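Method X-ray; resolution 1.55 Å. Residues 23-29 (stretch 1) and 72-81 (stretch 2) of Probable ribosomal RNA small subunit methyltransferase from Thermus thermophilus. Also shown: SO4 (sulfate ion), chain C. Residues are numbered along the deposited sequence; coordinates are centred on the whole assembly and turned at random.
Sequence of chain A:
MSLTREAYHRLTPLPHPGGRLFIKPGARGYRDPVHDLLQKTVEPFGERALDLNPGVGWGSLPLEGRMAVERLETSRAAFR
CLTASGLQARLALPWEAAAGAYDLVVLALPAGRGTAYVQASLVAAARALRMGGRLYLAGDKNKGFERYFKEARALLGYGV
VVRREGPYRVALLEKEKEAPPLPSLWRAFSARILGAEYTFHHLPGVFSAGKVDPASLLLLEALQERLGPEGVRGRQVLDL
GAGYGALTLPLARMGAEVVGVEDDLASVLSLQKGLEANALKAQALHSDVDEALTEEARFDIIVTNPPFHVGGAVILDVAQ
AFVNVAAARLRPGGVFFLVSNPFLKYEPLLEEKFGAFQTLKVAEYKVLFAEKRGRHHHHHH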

# COMPACT_ATOMS: atom_id res chain seq x y z
N ILE A 23 13.94 2.80 -9.73
CA ILE A 23 13.14 3.33 -8.63
C ILE A 23 12.12 4.31 -9.19
O ILE A 23 12.24 4.77 -10.33
CB ILE A 23 14.02 3.99 -7.53
CG1 ILE A 23 14.64 5.29 -8.05
CG2 ILE A 23 15.09 2.96 -6.99
CD1 ILE A 23 15.33 6.10 -6.96
N LYS A 24 11.13 4.68 -8.39
CA LYS A 24 10.19 5.72 -8.82
C LYS A 24 9.57 6.33 -7.57
O LYS A 24 9.57 5.69 -6.50
CB LYS A 24 9.08 5.17 -9.75
CG LYS A 24 8.04 4.32 -9.02
CD LYS A 24 6.86 3.90 -9.91
CE LYS A 24 6.12 5.08 -10.50
NZ LYS A 24 5.40 5.93 -9.47
N PRO A 25 9.00 7.54 -7.72
CA PRO A 25 8.24 8.11 -6.61
C PRO A 25 7.13 7.14 -6.16
O PRO A 25 6.52 6.46 -6.98
CB PRO A 25 7.65 9.39 -7.21
CG PRO A 25 8.67 9.80 -8.28
CD PRO A 25 9.03 8.44 -8.89
N GLY A 26 6.95 7.03 -4.85
CA GLY A 26 5.88 6.17 -4.32
C GLY A 26 6.21 4.69 -4.15
O GLY A 26 5.37 3.90 -3.69
N ALA A 27 7.43 4.29 -4.51
CA ALA A 27 7.87 2.92 -4.31
C ALA A 27 8.79 2.78 -3.07
O ALA A 27 9.76 3.56 -2.91
CB ALA A 27 8.60 2.41 -5.55
N ARG A 28 8.46 1.83 -2.19
CA ARG A 28 9.24 1.55 -0.97
C ARG A 28 10.58 0.89 -1.29
O ARG A 28 10.74 0.24 -2.31
CB ARG A 28 8.48 0.57 -0.06
CG ARG A 28 7.21 1.04 0.63
CD ARG A 28 6.79 -0.13 1.53
NE ARG A 28 5.48 0.02 2.17
CZ ARG A 28 4.34 -0.54 1.73
NH1 ARG A 28 4.32 -1.29 0.63
NH2 ARG A 28 3.21 -0.33 2.40
N GLY A 29 11.54 1.04 -0.38
CA GLY A 29 12.75 0.22 -0.43
C GLY A 29 14.00 0.91 -0.94
O GLY A 29 15.05 0.26 -1.07
N LEU A 72 7.59 -11.65 -3.65
CA LEU A 72 6.13 -11.41 -3.57
C LEU A 72 5.91 -9.99 -3.10
O LEU A 72 6.35 -9.63 -2.00
CB LEU A 72 5.47 -12.41 -2.58
CG LEU A 72 5.75 -13.90 -2.90
CD1 LEU A 72 4.88 -14.74 -1.98
CD2 LEU A 72 5.51 -14.29 -4.34
N GLU A 73 5.17 -9.21 -3.88
CA GLU A 73 5.05 -7.80 -3.57
C GLU A 73 3.61 -7.32 -3.75
O GLU A 73 2.92 -7.68 -4.72
CB GLU A 73 6.00 -7.02 -4.46
CG GLU A 73 5.94 -5.49 -4.33
CD GLU A 73 6.16 -5.01 -2.91
OE1 GLU A 73 7.26 -5.21 -2.37
OE2 GLU A 73 5.25 -4.43 -2.29
N THR A 74 3.16 -6.53 -2.78
CA THR A 74 1.79 -6.02 -2.77
C THR A 74 1.62 -4.66 -3.44
O THR A 74 0.50 -4.31 -3.85
CB THR A 74 1.24 -5.89 -1.33
OG1 THR A 74 2.18 -5.12 -0.56
CG2 THR A 74 1.13 -7.26 -0.67
N SER A 75 2.71 -3.88 -3.54
CA SER A 75 2.63 -2.54 -4.11
C SER A 75 2.78 -2.56 -5.61
O SER A 75 3.79 -3.04 -6.14
CB SER A 75 3.71 -1.66 -3.49
OG SER A 75 3.97 -0.48 -4.27
N ARG A 76 1.80 -1.99 -6.29
CA ARG A 76 1.88 -1.90 -7.74
C ARG A 76 3.10 -1.08 -8.18
O ARG A 76 3.81 -1.50 -9.09
CB ARG A 76 0.58 -1.33 -8.34
CG ARG A 76 0.42 -1.77 -9.77
CD ARG A 76 -0.22 -3.17 -9.83
NE ARG A 76 -0.25 -3.70 -11.18
CZ ARG A 76 -1.03 -4.70 -11.57
NH1 ARG A 76 -1.86 -5.31 -10.70
NH2 ARG A 76 -0.99 -5.09 -12.86
N ALA A 77 3.32 0.06 -7.53
CA ALA A 77 4.47 0.91 -7.84
C ALA A 77 5.78 0.13 -7.73
O ALA A 77 6.66 0.24 -8.60
CB ALA A 77 4.51 2.14 -6.92
N ALA A 78 5.91 -0.67 -6.67
CA ALA A 78 7.16 -1.43 -6.49
C ALA A 78 7.30 -2.52 -7.57
O ALA A 78 8.39 -2.72 -8.13
CB ALA A 78 7.22 -2.02 -5.08
N PHE A 79 6.20 -3.21 -7.91
CA PHE A 79 6.25 -4.20 -9.01
C PHE A 79 6.63 -3.59 -10.36
O PHE A 79 7.41 -4.17 -11.11
CB PHE A 79 4.96 -4.99 -9.01
CG PHE A 79 4.86 -5.91 -7.83
CD1 PHE A 79 5.85 -6.86 -7.65
N ARG A 80 6.19 -2.35 -10.63
CA ARG A 80 6.63 -1.68 -11.88
C ARG A 80 8.15 -1.57 -11.89
O ARG A 80 8.81 -1.82 -12.92
CB ARG A 80 6.05 -0.28 -11.99
CG ARG A 80 4.55 -0.21 -12.19
CD ARG A 80 4.04 1.22 -11.93
NE ARG A 80 4.04 2.03 -13.15
CZ ARG A 80 3.61 3.30 -13.25
NH1 ARG A 80 3.12 3.97 -12.19
NH2 ARG A 80 3.67 3.91 -14.44
N CYS A 81 8.71 -1.20 -10.73
CA CYS A 81 10.18 -1.08 -10.61
C CYS A 81 10.89 -2.42 -10.75
O CYS A 81 11.83 -2.52 -11.51
CB CYS A 81 10.56 -0.44 -9.30
SG CYS A 81 10.01 1.29 -9.16
S SO4 C . 6.29 -0.97 5.75
O1 SO4 C . 7.00 -1.91 4.87
O2 SO4 C . 4.91 -1.38 5.99
O3 SO4 C . 6.98 -0.93 7.06
O4 SO4 C . 6.34 0.35 5.13
O HOH W 1 1.70 -2.34 -0.49
O HOH W 2 6.06 0.29 -2.62
O HOH W 3 6.52 -2.18 -1.19

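Contact between residues 23-29, which have a type II turn from Lys-24 to Ala-27, and residues 72-81, where a strand ends at Glu-73 and a helix begins at Arg-76. The two stretches bury 376 Å² between them, both sides summed, and no direct hydrogen bond crosses; packing and water carry the contact.

Apolar packing places the turn against the first part of the helix, with the CA atoms of Ala-27 and Ala-78 4.9 Å apart. Ala-27 points its CB toward the helix, 4.3 Å from Ala-77 CB, 4.2 Å from Ala-78 CA and 4.0 Å from Cys-81 SG, so one methyl group touches three helical residues. Cys-81 SG also meets the start of the turn, 3.6 Å from Lys-24 CG, and the residue before it, 3.7 Å from Ile-23 C, whereas the CA-to-CB bond of Ile-23 points away. Gly-26 approaches through its backbone, its O 3.8 Å from Ala-77 CB; its phi/psi of 85/0 would jam a CB against the carbonyl O of Pro-25, which by itself calls for glycine.

Among the charged side chains, the aliphatic part of Lys-24 lies against the helix, its CD 3.9 Å from Ala-77 O and its CE 3.6 Å from Arg-80 NH1, over one face of that guanidinium. The two like charges come close, Lys-24 NZ lying 4.1 Å from Arg-80 NH1, but Lys-24 NZ donates to Pro-25 O at 2.8 Å, a bond that ties the side chain back to its own turn. Arg-28 NH1 and Glu-73 OE2 carry opposite charges but stand 4.4 Å apart, beyond a salt bridge, with the carboxylate oxygen at the guanidinium edge.

Three waters bridge the gaps around Arg-28. Water 3 accepts from Arg-28 NH1 (3.0 Å) and donates to Glu-73 OE2 (2.8 Å), linking the separated charges; water 1 accepts from the same Arg-28 NH1 (3.0 Å) and donates to Thr-74 OG1 (2.8 Å). Water 2 links the Arg-28 backbone to a side chain, accepting from Arg-28 N (2.9 Å) and donating to Ser-75 OG (2.8 Å).

Bonds within each stretch support the contact. Ala-27 N donates to Lys-24 O at 3.2 Å, closing the turn. Ser-75 is the N-cap, its OG accepting from Ala-78 N at 3.1 Å, so this hydroxyl serves both the helix start and water 2. Ser-75 N donates to Glu-73 OE2 at 2.9 Å, anchoring the carboxylate oxygen that water 3 reaches.

Arg-28 NE makes a weak hydrogen bond to SO4 O4 at 3.1 Å; the ion probably comes from the crystallisation liquor.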